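Local coordinates for protein tricorn protease (Thermoplasma acidophilum, PDB 1K32) that cuts peptides as a large hexameric serine protease, probably trimming proteasome products admitted through a beta-propeller gate, at residues 17-22 / 249-254; 423-428 / 473-478; 134-139 / 147-152. One frame throughout, in Å; residues are numbered along the deposited sequence.

Interaction 1: 17-22 / 249-254; sequences LLNPDI and PRHLNT
Asn19 and His251 make the tight end of this contact. Asn19 CB sits over the middle of the imidazole face, 3.5 Å from the centroid of the His251 ring, a CH-pi contact, and the plane of the Asn19 amide stacks on the same ring with a tilt of 21°. The ring reaches this position because CG of His251 is anti to its backbone N (chi1 -155°). Its CD2 comes 3.2 Å from Asn19 CA, while Pro20 O approaches CD2 in the ring plane, so one face and part of the edge are both covered. The side chain of Arg250 leads the other way, to salt bridges with Glu172 and Glu711.

Strands 18-22 and 249-254 run parallel, 11° between their directions and 5.4 Å apart at closest approach. Each is the first strand of its own four-stranded antiparallel blade, and the two blades are the first and the sixth of a six-bladed beta-propeller; the contact therefore lies at the seam where the ring closes.

Farther along, the fit is looser, and a water completes the link. Asp21 OD2 stands 3.4 Å from Asn253 CB, receives the backbone N of Ile22 from above the carboxylate plane, and holds water 2 at 2.8 Å; that water also donates to Thr254 O. The other oxygen, Asp21 OD1, is taken by Phe60 N. Ile22 CG2 merely skims Thr254 CA at 4.0 Å. The partly exposed His251 stack has its own watered rim: in the ring plane, water 1 lies 2.7 Å from His251 NE2 and 3.0 Å from Asn19 O.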
loop_
_atom_site.group_PDB
_atom_site.type_symbol
_atom_site.label_atom_id
_atom_site.label_comp_id
_atom_site.label_asym_id
_atom_site.label_seq_id
_atom_site.Cartn_x
_atom_site.Cartn_y
_atom_site.Cartn_z
ATOM N N LEU A 17 -66.305 -11.211 18.383
ATOM C CA LEU A 17 -66.351 -10.586 19.703
ATOM C C LEU A 17 -65.788 -11.540 20.750
ATOM O O LEU A 17 -66.098 -12.730 20.731
ATOM C CB LEU A 17 -67.795 -10.205 20.044
ATOM C CG LEU A 17 -68.550 -9.408 18.968
ATOM C CD1 LEU A 17 -69.872 -8.931 19.540
ATOM C CD2 LEU A 17 -67.712 -8.208 18.493
ATOM N N LEU A 18 -64.983 -11.022 21.675
ATOM C CA LEU A 18 -64.380 -11.892 22.678
ATOM C C LEU A 18 -64.181 -11.304 24.068
ATOM O O LEU A 18 -64.355 -10.106 24.302
ATOM C CB LEU A 18 -63.003 -12.352 22.181
ATOM C CG LEU A 18 -62.832 -12.642 20.694
ATOM C CD1 LEU A 18 -61.632 -11.862 20.180
ATOM C CD2 LEU A 18 -62.662 -14.130 20.465
ATOM N N ASN A 19 -63.812 -12.197 24.978
ATOM C CA ASN A 19 -63.475 -11.881 26.362
ATOM C C ASN A 19 -64.244 -10.720 26.982
ATOM O O ASN A 19 -63.735 -9.618 27.114
ATOM C CB ASN A 19 -61.964 -11.644 26.427
ATOM C CG ASN A 19 -61.169 -12.840 25.883
ATOM O OD1 ASN A 19 -59.965 -12.758 25.645
ATOM N ND2 ASN A 19 -61.853 -13.958 25.695
ATOM N N PRO A 20 -65.478 -10.977 27.407
ATOM C CA PRO A 20 -66.297 -9.928 28.001
ATOM C C PRO A 20 -66.316 -9.926 29.526
ATOM O O PRO A 20 -65.909 -10.885 30.168
ATOM C CB PRO A 20 -67.663 -10.258 27.440
ATOM C CG PRO A 20 -67.674 -11.775 27.643
ATOM C CD PRO A 20 -66.286 -12.192 27.170
ATOM N N ASP A 21 -66.811 -8.832 30.084
ATOM C CA ASP A 21 -66.973 -8.683 31.524
ATOM C C ASP A 21 -68.313 -7.966 31.595
ATOM O O ASP A 21 -68.767 -7.400 30.605
ATOM C CB ASP A 21 -65.870 -7.819 32.143
ATOM C CG ASP A 21 -65.888 -7.850 33.684
ATOM O OD1 ASP A 21 -65.067 -7.140 34.311
ATOM O OD2 ASP A 21 -66.719 -8.587 34.269
ATOM N N ILE A 22 -68.963 -7.989 32.744
ATOM C CA ILE A 22 -70.259 -7.347 32.832
ATOM C C ILE A 22 -70.454 -6.663 34.167
ATOM O O ILE A 22 -69.939 -7.115 35.179
ATOM C CB ILE A 22 -71.388 -8.380 32.628
ATOM C CG1 ILE A 22 -72.752 -7.691 32.716
ATOM C CG2 ILE A 22 -71.267 -9.482 33.671
ATOM C CD1 ILE A 22 -73.912 -8.572 32.321
ATOM N N PRO A 249 -67.466 -22.477 25.141
ATOM C CA PRO A 249 -67.704 -21.211 25.837
ATOM C C PRO A 249 -66.354 -20.786 26.437
ATOM O O PRO A 249 -65.508 -21.633 26.748
ATOM C CB PRO A 249 -68.727 -21.595 26.905
ATOM C CG PRO A 249 -68.280 -22.988 27.286
ATOM C CD PRO A 249 -68.021 -23.611 25.908
ATOM N N ARG A 250 -66.142 -19.486 26.592
ATOM C CA ARG A 250 -64.871 -19.013 27.129
ATOM C C ARG A 250 -64.997 -17.745 27.943
ATOM O O ARG A 250 -65.914 -16.940 27.743
ATOM C CB ARG A 250 -63.887 -18.664 25.997
ATOM C CG ARG A 250 -63.528 -19.761 25.027
ATOM C CD ARG A 250 -62.705 -20.850 25.684
ATOM N NE ARG A 250 -62.466 -21.920 24.730
ATOM C CZ ARG A 250 -61.955 -23.101 25.037
ATOM N NH1 ARG A 250 -61.786 -24.001 24.079
ATOM N NH2 ARG A 250 -61.619 -23.376 26.294
ATOM N N HIS A 251 -64.047 -17.577 28.858
ATOM C CA HIS A 251 -63.955 -16.339 29.605
ATOM C C HIS A 251 -65.184 -15.925 30.413
ATOM O O HIS A 251 -65.775 -14.898 30.119
ATOM C CB HIS A 251 -63.621 -15.246 28.580
ATOM C CG HIS A 251 -62.920 -14.050 29.145
ATOM N ND1 HIS A 251 -61.563 -14.028 29.387
ATOM C CD2 HIS A 251 -63.377 -12.810 29.444
ATOM C CE1 HIS A 251 -61.213 -12.824 29.804
ATOM N NE2 HIS A 251 -62.295 -12.066 29.847
ATOM N N LEU A 252 -65.582 -16.707 31.412
ATOM C CA LEU A 252 -66.726 -16.317 32.247
ATOM C C LEU A 252 -66.354 -15.111 33.120
ATOM O O LEU A 252 -65.232 -15.004 33.596
ATOM C CB LEU A 252 -67.133 -17.442 33.205
ATOM C CG LEU A 252 -67.570 -18.798 32.671
ATOM C CD1 LEU A 252 -68.115 -19.598 33.835
ATOM C CD2 LEU A 252 -68.630 -18.633 31.584
ATOM N N ASN A 253 -67.305 -14.213 33.327
ATOM C CA ASN A 253 -67.090 -13.054 34.182
ATOM C C ASN A 253 -68.448 -12.713 34.775
ATOM O O ASN A 253 -69.481 -13.033 34.174
ATOM C CB ASN A 253 -66.504 -11.881 33.386
ATOM C CG ASN A 253 -64.986 -11.782 33.535
ATOM O OD1 ASN A 253 -64.279 -11.439 32.592
ATOM N ND2 ASN A 253 -64.488 -12.073 34.730
ATOM N N THR A 254 -68.451 -12.089 35.949
ATOM C CA THR A 254 -69.705 -11.761 36.607
ATOM C C THR A 254 -69.704 -10.469 37.421
ATOM O O THR A 254 -68.659 -9.980 37.846
ATOM C CB THR A 254 -70.124 -12.909 37.548
ATOM O OG1 THR A 254 -71.423 -12.647 38.083
ATOM C CG2 THR A 254 -69.133 -13.031 38.696
HETATM O O HOH W 1 -62.729 -9.352 29.889
HETATM O O HOH W 2 -66.340 -9.062 36.963
#

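Interaction 2: 423-428 / 473-478; sequences ITDFTI and HDYAPA
Asp425 faces Ala476 and Thr427 faces Ala478 across two backbones that run nearly the same way, 16° apart, with CA atoms 6.4 Å apart in the Asp425-Ala476 pair. That spacing leaves the junction to side chains and water. Asp425 holds its carboxylate out across the gap, chi1 near -171° turning CG away from its own nitrogen, and OD1 accepts the N-H of Ala476 at 2.7 Å in a nearly straight bond (160° at the hydrogen). The donor arrives on the syn side, somewhat out of the carboxylate plane. Asp425 OD1 also lies 3.4 Å from Tyr475 CB, and Asp425 OD2 rests 3.5 Å from Pro477 CD. Water 3 sits between Asp425 OD2, 2.8 Å away, and Pro477 O, 3.0 Å away. Were Asp425 an alanine, the N-H of Ala476 would probably lose this acceptor and water 3 one of the two oxygens it bridges here. Thr427 CG2 supplies the apolar part, 4.1 Å from both CB and CG of Pro477, and lies 3.3 Å from Pro477 O, methyl against carbonyl.

Strands 426-428 and 474-479 are the first strands of two consecutive blades in a seven-bladed beta-propeller. Pro477 is wedged against Ala436 and Ile454 of the earlier blade and Leu486 of its own, while the Tyr475 ring stacks on Tyr491 and its hydroxyl bonds Ser511 of its own blade and Tyr559 O of the following one.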
loop_
_atom_site.group_PDB
_atom_site.type_symbol
_atom_site.label_atom_id
_atom_site.label_comp_id
_atom_site.label_asym_id
_atom_site.label_seq_id
_atom_site.Cartn_x
_atom_site.Cartn_y
_atom_site.Cartn_z
ATOM N N ILE A 423 -35.198 -35.875 0.944
ATOM C CA ILE A 423 -34.008 -35.837 0.104
ATOM C C ILE A 423 -33.871 -34.394 -0.409
ATOM O O ILE A 423 -34.061 -34.118 -1.584
ATOM C CB ILE A 423 -34.177 -36.831 -1.092
ATOM C CG1 ILE A 423 -34.579 -38.214 -0.553
ATOM C CG2 ILE A 423 -32.869 -36.975 -1.881
ATOM C CD1 ILE A 423 -34.596 -39.334 -1.611
ATOM N N THR A 424 -33.536 -33.473 0.489
ATOM C CA THR A 424 -33.418 -32.064 0.131
ATOM C C THR A 424 -32.021 -31.592 -0.294
ATOM O O THR A 424 -31.879 -30.494 -0.817
ATOM C CB THR A 424 -33.924 -31.177 1.299
ATOM O OG1 THR A 424 -33.204 -31.503 2.493
ATOM C CG2 THR A 424 -35.402 -31.426 1.549
ATOM N N ASP A 425 -31.003 -32.420 -0.081
ATOM C CA ASP A 425 -29.624 -32.080 -0.454
ATOM C C ASP A 425 -29.274 -32.766 -1.793
ATOM O O ASP A 425 -28.946 -33.950 -1.822
ATOM C CB ASP A 425 -28.663 -32.538 0.664
ATOM C CG ASP A 425 -27.229 -32.039 0.470
ATOM O OD1 ASP A 425 -26.390 -32.274 1.373
ATOM O OD2 ASP A 425 -26.935 -31.421 -0.571
ATOM N N PHE A 426 -29.365 -32.014 -2.893
ATOM C CA PHE A 426 -29.076 -32.550 -4.228
ATOM C C PHE A 426 -28.445 -31.516 -5.137
ATOM O O PHE A 426 -28.516 -30.321 -4.867
ATOM C CB PHE A 426 -30.346 -33.094 -4.906
ATOM C CG PHE A 426 -31.490 -32.104 -4.989
ATOM C CD1 PHE A 426 -32.577 -32.208 -4.127
ATOM C CD2 PHE A 426 -31.503 -31.103 -5.959
ATOM C CE1 PHE A 426 -33.665 -31.334 -4.236
ATOM C CE2 PHE A 426 -32.591 -30.224 -6.073
ATOM C CZ PHE A 426 -33.670 -30.340 -5.216
ATOM N N THR A 427 -27.843 -31.984 -6.225
ATOM C CA THR A 427 -27.189 -31.096 -7.179
ATOM C C THR A 427 -27.288 -31.704 -8.582
ATOM O O THR A 427 -27.455 -32.910 -8.730
ATOM C CB THR A 427 -25.693 -30.873 -6.792
ATOM O OG1 THR A 427 -25.173 -29.756 -7.514
ATOM C CG2 THR A 427 -24.844 -32.114 -7.110
ATOM N N ILE A 428 -27.191 -30.863 -9.606
ATOM C CA ILE A 428 -27.288 -31.335 -10.984
ATOM C C ILE A 428 -26.030 -30.986 -11.748
ATOM O O ILE A 428 -25.608 -29.827 -11.720
ATOM C CB ILE A 428 -28.469 -30.666 -11.720
ATOM C CG1 ILE A 428 -29.716 -30.712 -10.844
ATOM C CG2 ILE A 428 -28.717 -31.371 -13.059
ATOM C CD1 ILE A 428 -30.867 -29.925 -11.397
ATOM N N HIS A 473 -22.389 -39.942 7.527
ATOM C CA HIS A 473 -23.245 -38.899 6.971
ATOM C C HIS A 473 -22.462 -38.172 5.879
ATOM O O HIS A 473 -21.523 -37.437 6.172
ATOM C CB HIS A 473 -23.641 -37.928 8.091
ATOM C CG HIS A 473 -24.703 -36.939 7.708
ATOM N ND1 HIS A 473 -24.421 -35.735 7.099
ATOM C CD2 HIS A 473 -26.047 -36.979 7.854
ATOM C CE1 HIS A 473 -25.546 -35.076 6.888
ATOM N NE2 HIS A 473 -26.548 -35.810 7.338
ATOM N N ASP A 474 -22.858 -38.393 4.626
ATOM C CA ASP A 474 -22.228 -37.779 3.461
ATOM C C ASP A 474 -23.198 -36.755 2.890
ATOM O O ASP A 474 -24.395 -37.009 2.782
ATOM C CB ASP A 474 -21.880 -38.874 2.457
ATOM C CG ASP A 474 -20.963 -39.917 3.065
ATOM O OD1 ASP A 474 -21.293 -41.114 2.978
ATOM O OD2 ASP A 474 -19.917 -39.531 3.646
ATOM N N TYR A 475 -22.691 -35.580 2.538
ATOM C CA TYR A 475 -23.587 -34.537 2.092
ATOM C C TYR A 475 -22.961 -33.522 1.146
ATOM O O TYR A 475 -21.839 -33.704 0.665
ATOM C CB TYR A 475 -24.156 -33.825 3.340
ATOM C CG TYR A 475 -23.088 -33.246 4.256
ATOM C CD1 TYR A 475 -22.921 -31.858 4.393
ATOM C CD2 TYR A 475 -22.200 -34.085 4.939
ATOM C CE1 TYR A 475 -21.890 -31.321 5.193
ATOM C CE2 TYR A 475 -21.165 -33.558 5.732
ATOM C CZ TYR A 475 -21.015 -32.187 5.850
ATOM O OH TYR A 475 -19.961 -31.692 6.592
ATOM N N ALA A 476 -23.725 -32.469 0.860
ATOM C CA ALA A 476 -23.278 -31.380 -0.012
ATOM C C ALA A 476 -22.583 -31.773 -1.328
ATOM O O ALA A 476 -21.509 -31.263 -1.651
ATOM C CB ALA A 476 -22.363 -30.408 0.807
ATOM N N PRO A 477 -23.181 -32.690 -2.112
ATOM C CA PRO A 477 -22.514 -33.050 -3.376
ATOM C C PRO A 477 -22.425 -31.864 -4.348
ATOM O O PRO A 477 -23.322 -31.022 -4.422
ATOM C CB PRO A 477 -23.397 -34.169 -3.934
ATOM C CG PRO A 477 -24.786 -33.811 -3.386
ATOM C CD PRO A 477 -24.453 -33.424 -1.943
ATOM N N ALA A 478 -21.338 -31.804 -5.099
ATOM C CA ALA A 478 -21.149 -30.744 -6.080
ATOM C C ALA A 478 -20.232 -31.234 -7.196
ATOM O O ALA A 478 -19.122 -31.704 -6.924
ATOM C CB ALA A 478 -20.557 -29.497 -5.410
HETATM O O HOH W 3 -25.734 -30.282 -2.864
#

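Interaction 3: 134-139 / 147-152; sequences TCLYRV and VPLNLG
Cys135 meets Gly152 through the backbone, its CA 4.2 Å from Gly152 O, at the end where the segments have drawn apart. Leu136 follows, and water does part of the work there: water 5 accepts from Leu136 N and Leu151 N and donates to Gly152 O. The carbonyl of Leu136 is gripped more directly. Its O takes Leu149 N at 3.0 Å, the donor standing above the carbonyl plane, while water 4 donates to the same oxygen and accepts from Asn150 N. On the side-chain level, Leu136 CB packs on Leu149 CD1 at 4.1 Å, and Leu136 and Leu151 both reach Ile157 of the next blade.

Here the chain forms the outer beta hairpin of a propeller blade: strands 135-140 and 145-148 are the third and fourth of its four antiparallel strands. Beyond the Leu149 bond, the polar links from 150-152 to Leu136 pass through waters 4 and 5.

Tyr137 and Pro148 form a non-hydrogen-bonded pair, with Val147 O just 3.1 Å from Tyr137 CA in a CA-H...O contact. The tyrosine ring crosses the proline obliquely, its CE1 3.8 Å from Pro148 CB, and its hydroxyl is bonded to Gln128. Arg138, on the opposite face, pairs with Val147 by two bonds: Arg138 N to Val147 O at 2.7 Å, and Val147 N to Arg138 O at 3.0 Å, the latter almost straight (177°) and in the carbonyl plane. The arginine chain bends at chi3 (64°), laying one guanidinium face over Val147 CB; its NH1 is 3.7 Å from Val147 CG1, and NH2 lies near Leu149 CD2.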
loop_
_atom_site.group_PDB
_atom_site.type_symbol
_atom_site.label_atom_id
_atom_site.label_comp_id
_atom_site.label_asym_id
_atom_site.label_seq_id
_atom_site.Cartn_x
_atom_site.Cartn_y
_atom_site.Cartn_z
ATOM N N THR A 134 -46.704 -17.364 38.691
ATOM C CA THR A 134 -47.473 -16.132 38.525
ATOM C C THR A 134 -48.072 -15.832 39.884
ATOM O O THR A 134 -49.203 -16.216 40.185
ATOM C CB THR A 134 -48.581 -16.303 37.476
ATOM O OG1 THR A 134 -49.385 -17.445 37.801
ATOM C CG2 THR A 134 -47.962 -16.500 36.099
ATOM N N CYS A 135 -47.275 -15.157 40.710
ATOM C CA CYS A 135 -47.663 -14.813 42.069
ATOM C C CYS A 135 -48.693 -13.697 42.159
ATOM O O CYS A 135 -48.822 -12.898 41.243
ATOM C CB CYS A 135 -46.407 -14.437 42.869
ATOM S SG CYS A 135 -45.253 -15.826 43.010
ATOM N N LEU A 136 -49.422 -13.658 43.275
ATOM C CA LEU A 136 -50.449 -12.640 43.516
ATOM C C LEU A 136 -49.923 -11.444 44.304
ATOM O O LEU A 136 -49.183 -11.606 45.279
ATOM C CB LEU A 136 -51.620 -13.245 44.288
ATOM C CG LEU A 136 -52.345 -14.403 43.596
ATOM C CD1 LEU A 136 -53.443 -14.924 44.495
ATOM C CD2 LEU A 136 -52.908 -13.924 42.259
ATOM N N TYR A 137 -50.323 -10.247 43.885
ATOM C CA TYR A 137 -49.920 -9.017 44.552
ATOM C C TYR A 137 -51.101 -8.047 44.598
ATOM O O TYR A 137 -51.884 -7.962 43.646
ATOM C CB TYR A 137 -48.783 -8.327 43.783
ATOM C CG TYR A 137 -47.536 -9.150 43.582
ATOM C CD1 TYR A 137 -46.416 -8.961 44.395
ATOM C CD2 TYR A 137 -47.466 -10.109 42.564
ATOM C CE1 TYR A 137 -45.255 -9.699 44.198
ATOM C CE2 TYR A 137 -46.308 -10.854 42.360
ATOM C CZ TYR A 137 -45.207 -10.640 43.178
ATOM O OH TYR A 137 -44.059 -11.349 42.964
ATOM N N ARG A 138 -51.244 -7.330 45.708
ATOM C CA ARG A 138 -52.294 -6.327 45.803
ATOM C C ARG A 138 -51.630 -5.071 45.260
ATOM O O ARG A 138 -50.513 -4.753 45.652
ATOM C CB ARG A 138 -52.726 -6.074 47.247
ATOM C CG ARG A 138 -53.698 -4.911 47.343
ATOM C CD ARG A 138 -54.339 -4.749 48.713
ATOM N NE ARG A 138 -53.366 -4.421 49.753
ATOM C CZ ARG A 138 -52.761 -5.327 50.507
ATOM N NH1 ARG A 138 -51.887 -4.953 51.427
ATOM N NH2 ARG A 138 -53.049 -6.610 50.345
ATOM N N VAL A 139 -52.301 -4.369 44.354
ATOM C CA VAL A 139 -51.724 -3.168 43.779
ATOM C C VAL A 139 -52.049 -1.943 44.633
ATOM O O VAL A 139 -53.175 -1.787 45.117
ATOM C CB VAL A 139 -52.241 -2.926 42.346
ATOM C CG1 VAL A 139 -51.561 -1.685 41.755
ATOM C CG2 VAL A 139 -51.975 -4.168 41.478
ATOM N N VAL A 147 -47.846 -5.447 46.907
ATOM C CA VAL A 147 -47.797 -6.225 48.126
ATOM C C VAL A 147 -48.139 -7.674 47.809
ATOM O O VAL A 147 -49.253 -7.975 47.396
ATOM C CB VAL A 147 -48.815 -5.694 49.163
ATOM C CG1 VAL A 147 -48.714 -6.503 50.426
ATOM C CG2 VAL A 147 -48.578 -4.194 49.432
ATOM N N PRO A 148 -47.177 -8.586 48.011
ATOM C CA PRO A 148 -47.382 -10.011 47.741
ATOM C C PRO A 148 -48.347 -10.644 48.739
ATOM O O PRO A 148 -48.299 -10.353 49.936
ATOM C CB PRO A 148 -45.964 -10.582 47.842
ATOM C CG PRO A 148 -45.342 -9.731 48.902
ATOM C CD PRO A 148 -45.817 -8.335 48.527
ATOM N N LEU A 149 -49.237 -11.495 48.249
ATOM C CA LEU A 149 -50.189 -12.157 49.132
ATOM C C LEU A 149 -49.587 -13.445 49.642
ATOM O O LEU A 149 -50.069 -14.018 50.607
ATOM C CB LEU A 149 -51.503 -12.429 48.396
ATOM C CG LEU A 149 -52.170 -11.190 47.781
ATOM C CD1 LEU A 149 -53.600 -11.539 47.416
ATOM C CD2 LEU A 149 -52.142 -10.009 48.766
ATOM N N ASN A 150 -48.527 -13.899 48.978
ATOM C CA ASN A 150 -47.810 -15.114 49.356
ATOM C C ASN A 150 -48.666 -16.358 49.430
ATOM O O ASN A 150 -48.550 -17.134 50.379
ATOM C CB ASN A 150 -47.128 -14.897 50.703
ATOM C CG ASN A 150 -46.084 -13.821 50.638
ATOM O OD1 ASN A 150 -45.975 -12.996 51.535
ATOM N ND2 ASN A 150 -45.308 -13.821 49.566
ATOM N N LEU A 151 -49.522 -16.548 48.435
ATOM C CA LEU A 151 -50.394 -17.711 48.400
ATOM C C LEU A 151 -49.937 -18.686 47.316
ATOM O O LEU A 151 -50.644 -19.643 46.981
ATOM C CB LEU A 151 -51.835 -17.257 48.149
ATOM C CG LEU A 151 -52.450 -16.408 49.268
ATOM C CD1 LEU A 151 -53.644 -15.605 48.759
ATOM C CD2 LEU A 151 -52.858 -17.319 50.413
ATOM N N GLY A 152 -48.742 -18.442 46.784
ATOM C CA GLY A 152 -48.187 -19.284 45.736
ATOM C C GLY A 152 -48.713 -18.887 44.366
ATOM O O GLY A 152 -49.465 -17.921 44.258
HETATM O O HOH W 4 -47.404 -13.369 46.233
HETATM O O HOH W 5 -49.308 -15.471 45.593
#

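Interactions 1 and 3 belong to the same six-bladed propeller, their centres about 24 Å apart, and 134-152 falls within the chain loop that interaction 1 closes. Interaction 2 lies in the seven-bladed propeller, its centre about 54 Å from that of interaction 1 and on the opposite side of the chain's centre. None shares a strand with another. Interactions 1 and 2 join first strands of adjacent blades, so side chains and waters bridge parallel backbones: an imidazole stack in one, a carboxylate-to-amide bond in the other. Interaction 3 works within one blade through antiparallel backbone bonds. All are partly buried, but exposed residues take part only in interaction 3.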